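Uncharacterized protein (Bacteroides caccae, PDB 3NO2) is of unknown function but folds as a single-chain six-bladed beta-propeller related to Mal s 1 allergenic proteins, a scaffold that often binds ligands. Local coordinates at residues 20-25 against 256-260; 39-44 against 269-274; 93-99 against 121-127; 173-178 against 190-194. One frame throughout, in Å; residues are numbered along the deposited sequence. Where two conformers were deposited one is given.

Contact 1: residues 20-25 against 256-260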
loop_
_atom_site.group_PDB
_atom_site.type_symbol
_atom_site.label_atom_id
_atom_site.label_comp_id
_atom_site.label_asym_id
_atom_site.label_seq_id
_atom_site.Cartn_x
_atom_site.Cartn_y
_atom_site.Cartn_z
ATOM N N ILE A 20 9.558 -10.786 7.613
ATOM C CA ILE A 20 10.198 -10.480 8.890
ATOM C C ILE A 20 9.402 -11.192 9.992
ATOM O O ILE A 20 8.174 -11.145 10.045
ATOM C CB ILE A 20 10.211 -8.972 9.107
ATOM C CG1 ILE A 20 11.143 -8.332 8.052
ATOM C CG2 ILE A 20 10.685 -8.594 10.529
ATOM C CD1 ILE A 20 11.148 -6.794 8.006
ATOM N N ASN A 21 10.139 -11.849 10.888
ATOM C CA ASN A 21 9.562 -12.335 12.146
ATOM C C ASN A 21 9.403 -11.132 13.066
ATOM O O ASN A 21 10.384 -10.461 13.395
ATOM C CB ASN A 21 10.528 -13.372 12.755
ATOM C CG ASN A 21 10.097 -13.878 14.126
ATOM O OD1 ASN A 21 9.613 -13.137 14.963
ATOM N ND2 ASN A 21 10.295 -15.204 14.356
ATOM N N LYS A 22 8.167 -10.762 13.346
ATOM C CA LYS A 22 7.892 -9.530 14.087
ATOM C C LYS A 22 8.602 -9.503 15.461
ATOM O O LYS A 22 9.134 -8.476 15.876
ATOM C CB LYS A 22 6.405 -9.339 14.268
ATOM C CG LYS A 22 6.033 -8.048 14.986
ATOM C CD LYS A 22 4.537 -7.902 15.254
ATOM C CE LYS A 22 4.232 -6.589 15.914
ATOM N NZ LYS A 22 2.778 -6.424 16.179
ATOM N N ASP A 23 8.583 -10.623 16.141
ATOM C CA ASP A 23 9.102 -10.714 17.493
ATOM C C ASP A 23 10.605 -10.576 17.538
ATOM O O ASP A 23 11.128 -9.821 18.365
ATOM C CB ASP A 23 8.728 -12.060 18.113
ATOM C CG ASP A 23 7.243 -12.168 18.463
ATOM O OD1 ASP A 23 6.500 -11.156 18.428
ATOM O OD2 ASP A 23 6.835 -13.285 18.824
ATOM N N THR A 24 11.309 -11.277 16.662
ATOM C CA THR A 24 12.756 -11.198 16.603
ATOM C C THR A 24 13.298 -10.025 15.782
ATOM O O THR A 24 14.469 -9.650 15.910
ATOM C CB THR A 24 13.367 -12.488 16.084
ATOM O OG1 THR A 24 13.005 -12.597 14.695
ATOM C CG2 THR A 24 12.891 -13.742 16.860
ATOM N N LYS A 25 12.430 -9.456 14.942
ATOM C CA LYS A 25 12.811 -8.401 13.994
ATOM C C LYS A 25 13.819 -8.897 12.953
ATOM O O LYS A 25 14.536 -8.084 12.380
ATOM C CB LYS A 25 13.258 -7.124 14.663
ATOM C CG LYS A 25 12.303 -6.553 15.693
ATOM C CD LYS A 25 12.756 -5.199 16.215
ATOM C CE LYS A 25 11.948 -4.603 17.329
ATOM N NZ LYS A 25 12.489 -3.280 17.715
ATOM N N VAL A 256 4.350 1.324 19.974
ATOM C CA VAL A 256 4.520 0.170 20.839
ATOM C C VAL A 256 5.536 -0.832 20.325
ATOM O O VAL A 256 5.982 -1.720 21.068
ATOM C CB VAL A 256 3.170 -0.534 21.185
ATOM C CG1 VAL A 256 2.256 0.450 21.968
ATOM C CG2 VAL A 256 2.513 -1.071 19.931
ATOM N N TRP A 257 5.884 -0.736 19.050
ATOM C CA TRP A 257 6.817 -1.650 18.396
ATOM C C TRP A 257 7.325 -0.970 17.117
ATOM O O TRP A 257 6.577 -0.185 16.520
ATOM C CB TRP A 257 6.152 -3.004 18.101
ATOM C CG TRP A 257 6.988 -3.965 17.305
ATOM C CD1 TRP A 257 7.822 -4.925 17.788
ATOM C CD2 TRP A 257 7.070 -4.060 15.869
ATOM N NE1 TRP A 257 8.432 -5.586 16.769
ATOM C CE2 TRP A 257 7.964 -5.101 15.571
ATOM C CE3 TRP A 257 6.455 -3.385 14.816
ATOM C CZ2 TRP A 257 8.260 -5.473 14.282
ATOM C CZ3 TRP A 257 6.736 -3.764 13.537
ATOM C CH2 TRP A 257 7.644 -4.795 13.264
ATOM N N GLN A 258 8.573 -1.215 16.730
ATOM C CA GLN A 258 9.084 -0.621 15.522
ATOM C C GLN A 258 10.240 -1.392 14.945
ATOM O O GLN A 258 10.933 -2.114 15.668
ATOM C CB GLN A 258 9.536 0.833 15.782
ATOM C CG GLN A 258 10.738 0.962 16.750
ATOM C CD GLN A 258 10.960 2.389 17.118
ATOM O OE1 GLN A 258 11.703 3.132 16.435
ATOM N NE2 GLN A 258 10.328 2.823 18.235
ATOM N N LEU A 259 10.454 -1.197 13.642
ATOM C CA LEU A 259 11.702 -1.537 12.962
ATOM C C LEU A 259 12.471 -0.255 12.736
ATOM O O LEU A 259 11.885 0.724 12.216
ATOM C CB LEU A 259 11.431 -2.177 11.582
ATOM C CG LEU A 259 10.646 -3.475 11.602
ATOM C CD1 LEU A 259 10.481 -4.003 10.172
ATOM C CD2 LEU A 259 11.273 -4.551 12.531
ATOM N N ASN A 260 13.723 -0.212 13.159
ATOM C CA ASN A 260 14.510 1.008 13.141
ATOM C C ASN A 260 15.977 0.635 12.921
ATOM O O ASN A 260 16.790 0.587 13.863
ATOM C CB ASN A 260 14.317 1.787 14.458
ATOM C CG ASN A 260 14.869 3.195 14.399
ATOM O OD1 ASN A 260 15.564 3.579 13.451
ATOM N ND2 ASN A 260 14.523 4.001 15.394
HETATM O O HOH W 1 9.762 -7.368 18.827
#

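Contact 2: residues 39-44 against 269-274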
loop_
_atom_site.group_PDB
_atom_site.type_symbol
_atom_site.label_atom_id
_atom_site.label_comp_id
_atom_site.label_asym_id
_atom_site.label_seq_id
_atom_site.Cartn_x
_atom_site.Cartn_y
_atom_site.Cartn_z
ATOM N N CYS A 39 8.554 -1.740 -6.137
ATOM C CA CYS A 39 7.489 -2.403 -5.396
ATOM C C CYS A 39 6.903 -1.508 -4.330
ATOM O O CYS A 39 7.563 -1.168 -3.347
ATOM C CB CYS A 39 7.976 -3.694 -4.755
ATOM S SG CYS A 39 6.720 -4.494 -3.748
ATOM N N ASN A 40 5.652 -1.090 -4.569
ATOM C CA ASN A 40 4.835 -0.346 -3.589
ATOM C C ASN A 40 3.646 -1.101 -3.049
ATOM O O ASN A 40 2.899 -0.515 -2.276
ATOM C CB ASN A 40 4.388 0.997 -4.178
ATOM C CG ASN A 40 5.538 1.994 -4.277
ATOM O OD1 ASN A 40 6.126 2.381 -3.226
ATOM N ND2 ASN A 40 5.859 2.452 -5.490
ATOM N N SER A 41 3.476 -2.364 -3.445
ATOM C CA SER A 41 2.408 -3.216 -2.961
ATOM C C SER A 41 2.872 -4.674 -2.841
ATOM O O SER A 41 3.311 -5.282 -3.820
ATOM C CB SER A 41 1.223 -3.222 -3.929
ATOM O OG SER A 41 0.609 -1.917 -3.951
ATOM N N VAL A 42 2.726 -5.214 -1.622
ATOM C CA VAL A 42 2.827 -6.638 -1.329
ATOM C C VAL A 42 1.565 -7.097 -0.619
ATOM O O VAL A 42 0.931 -6.316 0.099
ATOM C CB VAL A 42 4.069 -7.003 -0.470
ATOM C CG1 VAL A 42 5.369 -6.568 -1.126
ATOM C CG2 VAL A 42 4.023 -6.423 0.953
ATOM N N ALA A 43 1.201 -8.361 -0.780
ATOM C CA ALA A 43 0.021 -8.921 -0.128
ATOM C C ALA A 43 0.201 -10.433 -0.030
ATOM O O ALA A 43 0.934 -11.038 -0.802
ATOM C CB ALA A 43 -1.261 -8.561 -0.920
ATOM N N ALA A 44 -0.429 -11.025 0.976
ATOM C CA ALA A 44 -0.411 -12.481 1.209
ATOM C C ALA A 44 -1.796 -13.025 1.146
ATOM O O ALA A 44 -2.763 -12.400 1.604
ATOM C CB ALA A 44 0.205 -12.804 2.565
ATOM N N SER A 269 7.407 0.656 2.071
ATOM C CA SER A 269 6.190 1.397 1.755
ATOM C C SER A 269 4.945 0.529 1.803
ATOM O O SER A 269 3.842 1.059 1.715
ATOM C CB SER A 269 6.256 2.127 0.420
ATOM O OG SER A 269 6.448 1.210 -0.641
ATOM N N THR A 270 5.097 -0.792 1.982
ATOM C CA THR A 270 3.977 -1.725 1.944
ATOM C C THR A 270 4.227 -2.874 2.911
ATOM O O THR A 270 5.364 -3.324 3.090
ATOM C CB THR A 270 3.708 -2.197 0.490
ATOM O OG1 THR A 270 2.649 -3.167 0.435
ATOM C CG2 THR A 270 4.940 -2.786 -0.191
ATOM N N ILE A 271 3.135 -3.380 3.475
ATOM C CA ILE A 271 3.173 -4.448 4.484
ATOM C C ILE A 271 1.933 -5.294 4.407
ATOM O O ILE A 271 0.857 -4.770 4.149
ATOM C CB ILE A 271 3.311 -3.841 5.897
ATOM C CG1 ILE A 271 3.439 -4.895 6.971
ATOM C CG2 ILE A 271 2.142 -2.902 6.232
ATOM C CD1 ILE A 271 4.002 -4.349 8.293
ATOM N N CYS A 272 2.059 -6.586 4.725
ATOM C CA CYS A 272 0.910 -7.463 4.932
ATOM C C CYS A 272 1.297 -8.524 5.966
ATOM O O CYS A 272 2.320 -9.164 5.779
ATOM C CB CYS A 272 0.544 -8.203 3.591
ATOM S SG CYS A 272 -1.117 -8.916 3.688
ATOM N N PRO A 273 0.458 -8.789 6.972
ATOM C CA PRO A 273 0.714 -10.013 7.772
ATOM C C PRO A 273 0.712 -11.264 6.901
ATOM O O PRO A 273 -0.034 -11.345 5.916
ATOM C CB PRO A 273 -0.500 -10.032 8.744
ATOM C CG PRO A 273 -0.870 -8.556 8.877
ATOM C CD PRO A 273 -0.717 -8.047 7.451
ATOM N N ILE A 274 1.562 -12.239 7.228
ATOM C CA ILE A 274 1.620 -13.505 6.481
ATOM C C ILE A 274 1.793 -14.652 7.451
ATOM O O ILE A 274 2.417 -14.501 8.486
ATOM C CB ILE A 274 2.754 -13.444 5.418
ATOM C CG1 ILE A 274 2.671 -14.667 4.477
ATOM C CG2 ILE A 274 4.160 -13.359 6.045
ATOM C CD1 ILE A 274 3.515 -14.534 3.225
HETATM O O HOH W 2 -0.829 -5.452 2.087
#

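Contact 3: residues 93-99 against 121-127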
loop_
_atom_site.group_PDB
_atom_site.type_symbol
_atom_site.label_atom_id
_atom_site.label_comp_id
_atom_site.label_asym_id
_atom_site.label_seq_id
_atom_site.Cartn_x
_atom_site.Cartn_y
_atom_site.Cartn_z
ATOM N N ALA A 93 -3.543 -3.067 -10.406
ATOM C CA ALA A 93 -3.862 -1.893 -11.206
ATOM C C ALA A 93 -2.601 -1.204 -11.705
ATOM O O ALA A 93 -1.609 -1.147 -10.979
ATOM C CB ALA A 93 -4.749 -0.867 -10.431
ATOM N N TRP A 94 -2.698 -0.630 -12.909
ATOM C CA TRP A 94 -1.629 0.152 -13.477
ATOM C C TRP A 94 -2.045 1.575 -13.788
ATOM O O TRP A 94 -3.130 1.870 -14.294
ATOM C CB TRP A 94 -0.972 -0.528 -14.687
ATOM C CG TRP A 94 -1.736 -0.631 -15.963
ATOM C CD1 TRP A 94 -2.057 0.357 -16.848
ATOM C CD2 TRP A 94 -2.224 -1.853 -16.549
ATOM N NE1 TRP A 94 -2.716 -0.164 -17.930
ATOM C CE2 TRP A 94 -2.813 -1.520 -17.775
ATOM C CE3 TRP A 94 -2.188 -3.184 -16.151
ATOM C CZ2 TRP A 94 -3.383 -2.491 -18.610
ATOM C CZ3 TRP A 94 -2.740 -4.163 -17.010
ATOM C CH2 TRP A 94 -3.337 -3.784 -18.197
ATOM N N CYS A 95 -1.117 2.483 -13.485
ATOM C CA CYS A 95 -1.152 3.855 -13.932
ATOM C C CYS A 95 -0.887 3.907 -15.412
ATOM O O CYS A 95 -0.046 3.148 -15.921
ATOM C CB CYS A 95 -0.078 4.663 -13.208
ATOM S SG CYS A 95 -0.218 4.513 -11.376
ATOM N N GLY A 96 -1.586 4.776 -16.115
ATOM C CA GLY A 96 -1.389 4.903 -17.564
ATOM C C GLY A 96 -2.515 5.682 -18.192
ATOM O O GLY A 96 -3.150 6.552 -17.561
ATOM N N HIS A 97 -2.769 5.366 -19.469
ATOM C CA HIS A 97 -3.764 6.074 -20.316
ATOM C C HIS A 97 -4.442 5.052 -21.229
ATOM O O HIS A 97 -3.977 4.845 -22.370
ATOM C CB HIS A 97 -3.078 7.177 -21.117
ATOM C CG HIS A 97 -2.503 8.230 -20.231
ATOM N ND1 HIS A 97 -3.307 9.056 -19.486
ATOM C CD2 HIS A 97 -1.227 8.558 -19.924
ATOM C CE1 HIS A 97 -2.559 9.841 -18.740
ATOM N NE2 HIS A 97 -1.295 9.566 -18.981
ATOM N N PRO A 98 -5.456 4.351 -20.735
ATOM C CA PRO A 98 -6.140 4.557 -19.466
ATOM C C PRO A 98 -5.485 3.850 -18.287
ATOM O O PRO A 98 -4.821 2.815 -18.431
ATOM C CB PRO A 98 -7.514 3.941 -19.711
ATOM C CG PRO A 98 -7.245 2.829 -20.660
ATOM C CD PRO A 98 -6.172 3.380 -21.601
ATOM N N SER A 99 -5.725 4.386 -17.115
ATOM C CA SER A 99 -5.496 3.640 -15.886
ATOM C C SER A 99 -6.348 2.395 -15.916
ATOM O O SER A 99 -7.506 2.459 -16.370
ATOM C CB SER A 99 -5.855 4.453 -14.665
ATOM O OG SER A 99 -5.159 5.718 -14.590
ATOM N N GLU A 121 -0.901 13.420 -16.667
ATOM C CA GLU A 121 -0.075 12.977 -17.782
ATOM C C GLU A 121 0.944 11.882 -17.416
ATOM O O GLU A 121 0.987 10.827 -18.067
ATOM C CB GLU A 121 0.585 14.190 -18.453
ATOM C CG GLU A 121 1.561 13.805 -19.574
ATOM C CD GLU A 121 1.844 14.932 -20.594
ATOM O OE1 GLU A 121 1.286 16.026 -20.486
ATOM O OE2 GLU A 121 2.595 14.655 -21.519
ATOM N N ARG A 122 1.748 12.082 -16.382
ATOM C CA ARG A 122 2.750 11.083 -16.013
ATOM C C ARG A 122 2.138 9.952 -15.222
ATOM O O ARG A 122 1.564 10.177 -14.161
ATOM C CB ARG A 122 3.882 11.697 -15.221
ATOM C CG ARG A 122 5.105 10.759 -15.199
ATOM C CD ARG A 122 6.346 11.262 -14.564
ATOM N NE ARG A 122 7.340 10.184 -14.612
ATOM C CZ ARG A 122 8.163 9.881 -13.643
ATOM N NH1 ARG A 122 8.272 10.599 -12.559
ATOM N NH2 ARG A 122 8.908 8.770 -13.767
ATOM N N PRO A 123 2.257 8.707 -15.705
ATOM C CA PRO A 123 1.671 7.593 -14.929
ATOM C C PRO A 123 2.181 7.555 -13.495
ATOM O O PRO A 123 1.433 7.299 -12.546
ATOM C CB PRO A 123 2.082 6.359 -15.748
ATOM C CG PRO A 123 2.084 6.862 -17.158
ATOM C CD PRO A 123 2.710 8.243 -17.040
ATOM N N HIS A 124 3.453 7.880 -13.275
ATOM C CA HIS A 124 4.008 7.836 -11.956
ATOM C C HIS A 124 3.304 8.823 -10.986
ATOM O O HIS A 124 3.388 8.629 -9.787
ATOM C CB HIS A 124 5.521 8.189 -11.993
ATOM C CG HIS A 124 6.299 7.717 -10.836
ATOM N ND1 HIS A 124 6.427 6.381 -10.527
ATOM C CD2 HIS A 124 7.075 8.379 -9.945
ATOM C CE1 HIS A 124 7.232 6.250 -9.486
ATOM N NE2 HIS A 124 7.663 7.451 -9.122
ATOM N N ALA A 125 2.702 9.886 -11.509
ATOM C CA ALA A 125 2.022 10.888 -10.716
ATOM C C ALA A 125 0.569 10.571 -10.457
ATOM O O ALA A 125 -0.162 11.423 -9.936
ATOM C CB ALA A 125 2.167 12.286 -11.401
ATOM N N GLN A 126 0.117 9.381 -10.838
ATOM C CA GLN A 126 -1.257 8.927 -10.616
ATOM C C GLN A 126 -1.382 8.282 -9.237
ATOM O O GLN A 126 -1.363 8.978 -8.221
ATOM C CB GLN A 126 -1.749 8.036 -11.758
ATOM C CG GLN A 126 -1.814 8.808 -13.093
ATOM C CD GLN A 126 -2.173 7.939 -14.278
ATOM O OE1 GLN A 126 -2.532 6.770 -14.131
ATOM N NE2 GLN A 126 -2.054 8.501 -15.491
ATOM N N PHE A 127 -1.482 6.955 -9.155
ATOM C CA PHE A 127 -1.779 6.294 -7.894
ATOM C C PHE A 127 -0.722 5.279 -7.521
ATOM O O PHE A 127 0.157 4.878 -8.308
ATOM C CB PHE A 127 -3.147 5.625 -7.939
ATOM C CG PHE A 127 -3.325 4.658 -9.080
ATOM C CD1 PHE A 127 -2.848 3.354 -9.016
ATOM C CD2 PHE A 127 -3.935 5.084 -10.260
ATOM C CE1 PHE A 127 -3.061 2.473 -10.101
ATOM C CE2 PHE A 127 -4.141 4.201 -11.300
ATOM C CZ PHE A 127 -3.700 2.929 -11.194
#

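Contact 4: residues 173-178 against 190-194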
loop_
_atom_site.group_PDB
_atom_site.type_symbol
_atom_site.label_atom_id
_atom_site.label_comp_id
_atom_site.label_asym_id
_atom_site.label_seq_id
_atom_site.Cartn_x
_atom_site.Cartn_y
_atom_site.Cartn_z
ATOM N N LEU A 173 -11.605 0.769 8.387
ATOM C CA LEU A 173 -11.782 0.548 9.814
ATOM C C LEU A 173 -13.049 -0.278 10.043
ATOM O O LEU A 173 -13.928 -0.347 9.170
ATOM C CB LEU A 173 -11.890 1.871 10.553
ATOM C CG LEU A 173 -10.716 2.841 10.399
ATOM C CD1 LEU A 173 -11.008 4.138 11.160
ATOM C CD2 LEU A 173 -9.467 2.097 10.916
ATOM N N ASP A 174 -13.128 -0.853 11.240
ATOM C CA ASP A 174 -14.278 -1.672 11.638
ATOM C C ASP A 174 -15.590 -0.952 11.462
ATOM O O ASP A 174 -16.573 -1.585 11.082
ATOM C CB ASP A 174 -14.144 -2.113 13.104
ATOM C CG ASP A 174 -13.188 -3.274 13.279
ATOM O OD1 ASP A 174 -12.986 -4.046 12.312
ATOM O OD2 ASP A 174 -12.646 -3.420 14.400
ATOM N N ASN A 175 -15.625 0.357 11.729
ATOM C CA ASN A 175 -16.866 1.131 11.584
ATOM C C ASN A 175 -17.226 1.488 10.160
ATOM O O ASN A 175 -18.207 2.180 9.940
ATOM C CB ASN A 175 -16.856 2.404 12.466
ATOM C CG ASN A 175 -15.944 3.509 11.914
ATOM O OD1 ASN A 175 -15.162 3.286 10.980
ATOM N ND2 ASN A 175 -16.056 4.710 12.483
ATOM N N GLY A 176 -16.405 1.061 9.188
ATOM C CA GLY A 176 -16.661 1.319 7.775
ATOM C C GLY A 176 -16.032 2.604 7.227
ATOM O O GLY A 176 -16.080 2.842 6.012
ATOM N N ASP A 177 -15.450 3.416 8.107
ATOM C CA ASP A 177 -14.689 4.591 7.664
ATOM C C ASP A 177 -13.385 4.076 7.019
ATOM O O ASP A 177 -13.033 2.895 7.141
ATOM C CB ASP A 177 -14.331 5.530 8.817
ATOM C CG ASP A 177 -15.508 6.344 9.346
ATOM O OD1 ASP A 177 -16.621 6.240 8.794
ATOM O OD2 ASP A 177 -15.265 7.100 10.306
ATOM N N CYS A 178 -12.676 4.971 6.331
ATOM C CA CYS A 178 -11.372 4.597 5.829
ATOM C C CYS A 178 -10.328 5.595 6.275
ATOM O O CYS A 178 -10.604 6.745 6.603
ATOM C CB CYS A 178 -11.346 4.367 4.327
ATOM S SG CYS A 178 -11.362 5.833 3.334
ATOM N N GLN A 190 -8.846 10.298 8.356
ATOM C CA GLN A 190 -9.965 9.397 8.419
ATOM C C GLN A 190 -11.134 10.041 7.674
ATOM O O GLN A 190 -11.470 11.205 7.985
ATOM C CB GLN A 190 -10.304 9.116 9.885
ATOM C CG GLN A 190 -11.472 8.162 10.065
ATOM C CD GLN A 190 -11.730 7.820 11.530
ATOM O OE1 GLN A 190 -10.820 7.872 12.349
ATOM N NE2 GLN A 190 -12.977 7.451 11.851
ATOM N N LEU A 191 -11.715 9.300 6.746
ATOM C CA LEU A 191 -12.865 9.739 5.957
ATOM C C LEU A 191 -14.125 9.002 6.376
ATOM O O LEU A 191 -14.131 7.778 6.460
ATOM C CB LEU A 191 -12.673 9.455 4.471
ATOM C CG LEU A 191 -11.527 10.166 3.795
ATOM C CD1 LEU A 191 -11.571 9.856 2.268
ATOM C CD2 LEU A 191 -11.563 11.649 4.055
ATOM N N ASN A 192 -15.195 9.763 6.602
ATOM C CA ASN A 192 -16.489 9.193 7.007
ATOM C C ASN A 192 -17.099 8.508 5.815
ATOM O O ASN A 192 -17.100 9.070 4.699
ATOM C CB ASN A 192 -17.443 10.278 7.538
ATOM C CG ASN A 192 -18.816 9.722 7.989
ATOM O OD1 ASN A 192 -19.785 9.761 7.234
ATOM N ND2 ASN A 192 -18.887 9.217 9.221
ATOM N N LEU A 193 -17.605 7.299 6.071
ATOM C CA LEU A 193 -18.294 6.477 5.062
ATOM C C LEU A 193 -19.440 7.263 4.383
ATOM O O LEU A 193 -19.389 7.539 3.174
ATOM C CB LEU A 193 -18.819 5.187 5.726
ATOM C CG LEU A 193 -19.605 4.161 4.888
ATOM C CD1 LEU A 193 -18.846 3.759 3.614
ATOM C CD2 LEU A 193 -19.946 2.931 5.727
ATOM N N GLU A 194 -20.432 7.676 5.173
ATOM C CA GLU A 194 -21.639 8.321 4.613
ATOM C C GLU A 194 -21.344 9.644 3.879
ATOM O O GLU A 194 -21.732 9.822 2.717
ATOM C CB GLU A 194 -22.691 8.548 5.716
HETATM O O HOH W 3 -17.160 8.687 11.269
#

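Contact 1: residues 20-25 against 256-260
Trp257 lays its indole against the aliphatic chain of Lys22, whose CG stands 3.5 Å from CZ2 of the tryptophan and 3.9 Å from the centroid of its six-membered ring, a CH-pi contact over one face. The principle at work is that a flat aromatic can seal the seam between two propeller blades by pairing with the methylene carbons of long polar residues. Lys25 adds to the arrangement: its CE lies 3.7 Å from Trp257 NE1, and its CG reaches to 3.9 Å from Leu259 CD2. Beneath them Ile20 CD1 and Leu259 CD1 meet at 3.6 Å, so the seam has a buried apolar floor. Polar links hold its outer part. The extended Lys25 donates from NZ to the carbonyl Gln258 O at 2.8 Å, while Trp257 NE1 makes a weak hydrogen bond to Lys22 O at 3.1 Å. A water that donates to Asp23 O also accepts, weakly, from the same indole nitrogen. The turn that offers Lys22 O and Asp23 O is braced by an Asx motif, Thr24 N to Asn21 OD1 at 3.0 Å. The ammonium of Lys22 goes on to a salt bridge with Glu248. Thus the turn between strands 16-21 and 26-32 of one blade abuts 255-259, the outer edge strand of the adjacent blade, with strands 6-10 and 246-249 also touching the tryptophan.

Contact 2: residues 39-44 against 269-274
Two blades of the beta-propeller meet here through their innermost strands, 41-44 and 270-274, which run parallel (4° apart, axes 5.7 Å at closest approach). The second of these is the C-terminal strand that completes the N-terminal blade, the "Velcro" closure by which many propellers fasten their ring. Parallel neighbours of this kind need not merge into one sheet; side chains fill the gap and take over the bonding. Thr270 has the most surface covered. Its CB lies 3.3 Å from Asn40 O, and its OG1 accepts from Val42 N at 2.9 Å, standing in for a backbone carbonyl, while also being hydrogen-bonded to Gln217 of strand 214-220. Val42 answers with its side chain, CG2 coming to 3.6 Å from Thr270 OG1. Farther along, Ala44 points its methyl group at the other strand and packs its CB 3.6 Å from Ile274 CG1 and 3.7 Å from Pro273 O. Between these positions a water sits 2.8 Å from Val42 O and 2.7 Å from Ile271 O, spanning the gap. At the start of the strand Ser269 and Thr270 form a classic beta bulge opposite Gly10, and Ser269 OG donates to Asn40 OD1 at 2.9 Å. The substitution of side chain for backbone recurs at Ala44, whose N donates to Cys272 SG at 3.5 Å.

Contact 3: residues 93-99 against 121-127
At the apolar centre the thiol of Cys95 sits squarely above the ring of Phe127, with SG 3.6 Å from the ring centroid and only 5° off its normal, a sulfur-aromatic contact. Ala93 CB approaches the same ring at 3.8 Å from CE1, and Cys95 CB packs 3.7 Å from Pro123 CB. The sulfur serves twice, since Phe127 N also donates to Cys95 SG at 3.5 Å. Outward from this core the buried Gln126 bonds to the hairpin turn through both polar atoms of its amide: its OE1 accepts from Gly96 N at 3.0 Å and from Ser99 OG at 2.9 Å, and its NE2 returns a bond to Gly96 O at 3.0 Å. At the exposed margin His97 NE2 donates to Glu121 O at 2.8 Å, its ND1 being held by Glu117. Residues 123-125 form a short 3-10 turn, from which His124 reaches a citrate, probably from the crystallisation liquor. The whole illustrates how a beta-propeller manages its blade-to-blade connections: the linker from outermost strand 110-116 to the next blade's innermost strand, 131-132, is fastened to the turn joining strands 90-95 and 99-104.

Contact 4: residues 173-178 against 190-194
Within a single propeller blade, the antiparallel sheet carries strand 187-191 beside strand 178-181, and here the pairing gives way to loops. Gln190 extends its amide to Asp177, NE2 donating to OD2 at 2.8 Å, while its CD packs 3.8 Å from Leu173 CD1. Leu191 forms a hydrogen-bonded antiparallel pair with Cys178: Leu191 N to Cys178 O is 2.8 Å and Cys178 N to Leu191 O 3.2 Å, their side chains sharing one face of the sheet. Asn192 leaves the sheet and, through a water, links its ND2 to Asp177 OD2; its OD1 bonds to Ser195. Leu193 then packs CB 3.6 Å from Gly176 O, where a side chain on Gly176 would clash with Leu193 CD2. That glycine ends a type I turn begun at Leu173, and an Asx turn, Asp177 N to Asn175 OD1 at 2.9 Å, overlaps its last two residues. One carboxylate can thus organise two loop ends, and its other oxygen, Asp177 OD1, accepts from Leu193 N at 3.1 Å.

The four contacts lie at different distances from the centre of one propeller. Contact 2 lies nearest the middle, about 7 Å from the chain's centre, whereas the others are 16 to 19 Å out. Contacts 1 and 2, with centres about 15 Å apart, bind the closing blade to its two neighbours, one on the outer rim and one near the axis; their segments alternate along the chain, and together they join the blade built from both ends of the chain to the blades flanking it. Contacts 3 and 4 follow in series within the long intervening chain, their centres about 26 Å apart; one secures a linker between blades, the other stays within a blade. Contact 3 lies across the chain's centre from contact 1, about 34 Å away between centres.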